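MW1564 protein (Staphylococcus aureus, PDB 3NTV) is a putative caffeoyl-CoA O-methyltransferase, which would probably transfer a methyl group from S-adenosylmethionine to a catechol-type hydroxyl. Local coordinates at residues V52-R57 with G79-Y84. Numbering follows the deposited sequence. Where two conformers were deposited one is given.
Sequences VPIVDR and GTAIGY. With SO4 (sulfate ion), chain C.
Ile54 reaches over Tyr84 where the loop before helix 57-70 meets the loop between strand 74-78 and helix 84-90, the first strand-to-helix turn of the Rossmann-like methyltransferase fold. In this family that glycine-containing turn normally borders the S-adenosylmethionine pocket; here a sulfate, probably from the crystallisation liquor, lies between the two loops. CB of Ile54 lies 3.4 Å from sulfate O4. The CG2 branch of Ile54 turns to Ile82, 3.8 Å from CG1 of that residue, and also skirts the sulfate. On the other branch, chi1 of Ile54 (66°) turns CG1 in between N and C of its own backbone, and from there CD1 of Ile54 comes over the Tyr84 ring, 3.6 Å from the centroid and 7° off the normal, an almost centred CH-pi contact. Sulfate O4 sits at the edge of the same ring, near its plane. The phenol OH is anchored beyond the two loops by hydrogen bonds with Glu41 and Arg44. Nearer Pro53, Val52 CG1 touches Ala81 CB and Ile82 CG2. No hydrogen bond runs directly between the two loops. The anion supplies the polar link: Val55 N donates to O4 almost straight (167°). From the turn leading into helix 84-90, Ala81 N donates to O3 and both Ile82 N and Tyr84 N to O2, and the dipole of this helix probably adds to the hold on the anion. Ser85 OG adds a further hydrogen bond. Thr80 OG1 makes a weak hydrogen bond to O1 and accepts one from Gly83 N at 2.9 Å, an ST motif closing the turn.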
ATOM      1  N   VAL A  52     -22.579  -4.422  10.815  1.00 41.84           N
ATOM      2  CA  VAL A  52     -21.353  -4.789  11.496  1.00 40.71           C
ATOM      3  C   VAL A  52     -20.208  -4.232  10.646  1.00 41.91           C
ATOM      4  O   VAL A  52     -20.116  -4.553   9.461  1.00 41.00           O
ATOM      5  CB  VAL A  52     -21.226  -6.321  11.731  1.00 44.88           C
ATOM      6  CG1 VAL A  52     -19.964  -6.636  12.506  1.00 44.58           C
ATOM      7  CG2 VAL A  52     -22.443  -6.881  12.463  1.00 44.78           C
ATOM      8  N   PRO A  53     -19.356  -3.357  11.193  1.00 37.42           N
ATOM      9  CA  PRO A  53     -18.263  -2.830  10.362  1.00 36.59           C
ATOM     10  C   PRO A  53     -17.147  -3.865  10.199  1.00 33.67           C
ATOM     11  O   PRO A  53     -16.712  -4.425  11.194  1.00 32.46           O
ATOM     12  CB  PRO A  53     -17.780  -1.611  11.153  1.00 38.70           C
ATOM     13  CG  PRO A  53     -18.081  -1.939  12.580  1.00 43.82           C
ATOM     14  CD  PRO A  53     -19.289  -2.845  12.579  1.00 39.10           C
ATOM     15  N   ILE A  54     -16.739  -4.172   8.971  1.00 27.79           N
ATOM     16  CA  ILE A  54     -15.580  -5.055   8.760  1.00 25.08           C
ATOM     17  C   ILE A  54     -14.559  -4.286   7.949  1.00 23.82           C
ATOM     18  O   ILE A  54     -14.929  -3.340   7.257  1.00 22.32           O
ATOM     19  CB  ILE A  54     -15.789  -6.523   8.274  1.00 29.88           C
ATOM     20  CG1 ILE A  54     -16.368  -6.621   6.846  1.00 31.94           C
ATOM     21  CG2 ILE A  54     -16.543  -7.378   9.319  1.00 31.84           C
ATOM     22  CD1 ILE A  54     -16.055  -7.906   6.113  1.00 35.87           C
ATOM     23  N   VAL A  55     -13.279  -4.674   8.051  1.00 17.90           N
ATOM     24  CA  VAL A  55     -12.188  -4.041   7.306  0.50 17.07           C
ATOM     25  C   VAL A  55     -12.513  -4.098   5.796  1.00 19.54           C
ATOM     26  O   VAL A  55     -13.013  -5.121   5.325  1.00 20.16           O
ATOM     27  CB  VAL A  55     -10.844  -4.755   7.642  0.50 20.26           C
ATOM     28  CG1 VAL A  55      -9.675  -4.165   6.853  0.50 19.86           C
ATOM     29  CG2 VAL A  55     -10.562  -4.695   9.146  0.50 20.20           C
ATOM     30  N   ASP A  56     -12.212  -3.025   5.045  1.00 18.08           N
ATOM     31  CA  ASP A  56     -12.478  -3.040   3.612  1.00 17.36           C
ATOM     32  C   ASP A  56     -11.576  -4.010   2.865  1.00 20.45           C
ATOM     33  O   ASP A  56     -10.434  -4.259   3.271  1.00 18.45           O
ATOM     34  CB  ASP A  56     -12.429  -1.645   3.016  1.00 18.50           C
ATOM     35  CG  ASP A  56     -13.577  -0.781   3.502  1.00 33.17           C
ATOM     36  OD1 ASP A  56     -14.738  -1.092   3.161  1.00 37.29           O
ATOM     37  OD2 ASP A  56     -13.326   0.144   4.288  1.00 35.30           O
ATOM     38  N   ARG A  57     -12.108  -4.597   1.791  1.00 17.89           N
ATOM     39  CA  ARG A  57     -11.397  -5.595   1.017  1.00 16.81           C
ATOM     40  C   ARG A  57     -10.016  -5.181   0.504  1.00 18.18           C
ATOM     41  O   ARG A  57      -9.060  -5.939   0.667  1.00 18.59           O
ATOM     42  CB  ARG A  57     -12.267  -6.118  -0.139  1.00 20.14           C
ATOM     43  CG  ARG A  57     -11.585  -7.222  -0.952  1.00 22.26           C
ATOM     44  CD  ARG A  57     -11.382  -8.504  -0.130  1.00 26.24           C
ATOM     45  NE  ARG A  57     -10.605  -9.504  -0.862  1.00 25.48           N
ATOM     46  CZ  ARG A  57     -11.124 -10.420  -1.669  1.00 33.55           C
ATOM     47  NH1 ARG A  57     -12.437 -10.473  -1.869  1.00 23.74           N
ATOM     48  NH2 ARG A  57     -10.335 -11.273  -2.304  1.00 25.34           N
ATOM     49  N   GLY A  79      -9.346  -4.291  18.627  1.00 19.72           N
ATOM     50  CA  GLY A  79     -10.728  -4.285  18.186  1.00 20.16           C
ATOM     51  C   GLY A  79     -11.026  -5.238  17.062  1.00 25.81           C
ATOM     52  O   GLY A  79     -10.167  -5.551  16.231  1.00 25.09           O
ATOM     53  N   THR A  80     -12.263  -5.694  17.043  1.00 25.62           N
ATOM     54  CA  THR A  80     -12.820  -6.542  16.012  1.00 26.52           C
ATOM     55  C   THR A  80     -14.331  -6.486  16.027  1.00 33.63           C
ATOM     56  O   THR A  80     -14.952  -6.256  17.070  1.00 35.59           O
ATOM     57  CB  THR A  80     -12.312  -7.983  16.099  1.00 29.96           C
ATOM     58  OG1 THR A  80     -12.677  -8.615  14.876  1.00 25.58           O
ATOM     59  CG2 THR A  80     -12.860  -8.764  17.312  1.00 28.72           C
ATOM     60  N   ALA A  81     -14.912  -6.686  14.862  1.00 28.98           N
ATOM     61  CA  ALA A  81     -16.342  -6.752  14.750  1.00 28.49           C
ATOM     62  C   ALA A  81     -16.753  -8.231  14.839  1.00 31.98           C
ATOM     63  O   ALA A  81     -17.517  -8.593  15.735  1.00 32.62           O
ATOM     64  CB  ALA A  81     -16.775  -6.145  13.448  1.00 29.46           C
ATOM     65  N   ILE A  82     -16.218  -9.094  13.958  1.00 26.33           N
ATOM     66  CA  ILE A  82     -16.588 -10.513  13.954  1.00 25.66           C
ATOM     67  C   ILE A  82     -15.390 -11.485  13.840  1.00 26.54           C
ATOM     68  O   ILE A  82     -15.610 -12.665  13.572  1.00 25.40           O
ATOM     69  CB  ILE A  82     -17.634 -10.790  12.826  1.00 28.96           C
ATOM     70  CG1 ILE A  82     -17.050 -10.528  11.402  1.00 29.71           C
ATOM     71  CG2 ILE A  82     -18.959 -10.064  13.081  1.00 32.92           C
ATOM     72  CD1 ILE A  82     -17.967 -10.888  10.175  1.00 31.74           C
ATOM     73  N   GLY A  83     -14.164 -10.986  14.000  1.00 22.52           N
ATOM     74  CA  GLY A  83     -12.959 -11.809  13.861  1.00 21.20           C
ATOM     75  C   GLY A  83     -12.531 -11.980  12.412  1.00 20.81           C
ATOM     76  O   GLY A  83     -11.652 -12.785  12.105  1.00 19.70           O
ATOM     77  N   TYR A  84     -13.142 -11.209  11.498  1.00 18.79           N
ATOM     78  CA  TYR A  84     -12.851 -11.325  10.073  1.00 16.88           C
ATOM     79  C   TYR A  84     -11.381 -11.034   9.750  1.00 19.03           C
ATOM     80  O   TYR A  84     -10.719 -11.859   9.114  1.00 19.56           O
ATOM     81  CB  TYR A  84     -13.827 -10.437   9.281  1.00 17.92           C
ATOM     82  CG  TYR A  84     -13.483 -10.275   7.824  1.00 21.10           C
ATOM     83  CD1 TYR A  84     -13.912 -11.199   6.879  1.00 23.93           C
ATOM     84  CD2 TYR A  84     -12.774  -9.162   7.378  1.00 21.59           C
ATOM     85  CE1 TYR A  84     -13.614 -11.036   5.524  1.00 24.94           C
ATOM     86  CE2 TYR A  84     -12.469  -8.990   6.034  1.00 22.27           C
ATOM     87  CZ  TYR A  84     -12.890  -9.930   5.108  1.00 27.04           C
ATOM     88  OH  TYR A  84     -12.610  -9.728   3.779  1.00 27.62           O
TER
HETATM   89  S   SO4 C 233     -13.084  -7.378  11.575  1.00 28.49           S
HETATM   90  O1  SO4 C 233     -11.785  -8.005  11.914  1.00 32.66           O
HETATM   91  O2  SO4 C 233     -14.129  -8.356  11.838  1.00 30.04           O
HETATM   92  O3  SO4 C 233     -13.280  -6.188  12.444  1.00 33.71           O
HETATM   93  O4  SO4 C 233     -13.006  -6.908  10.180  1.00 33.36           O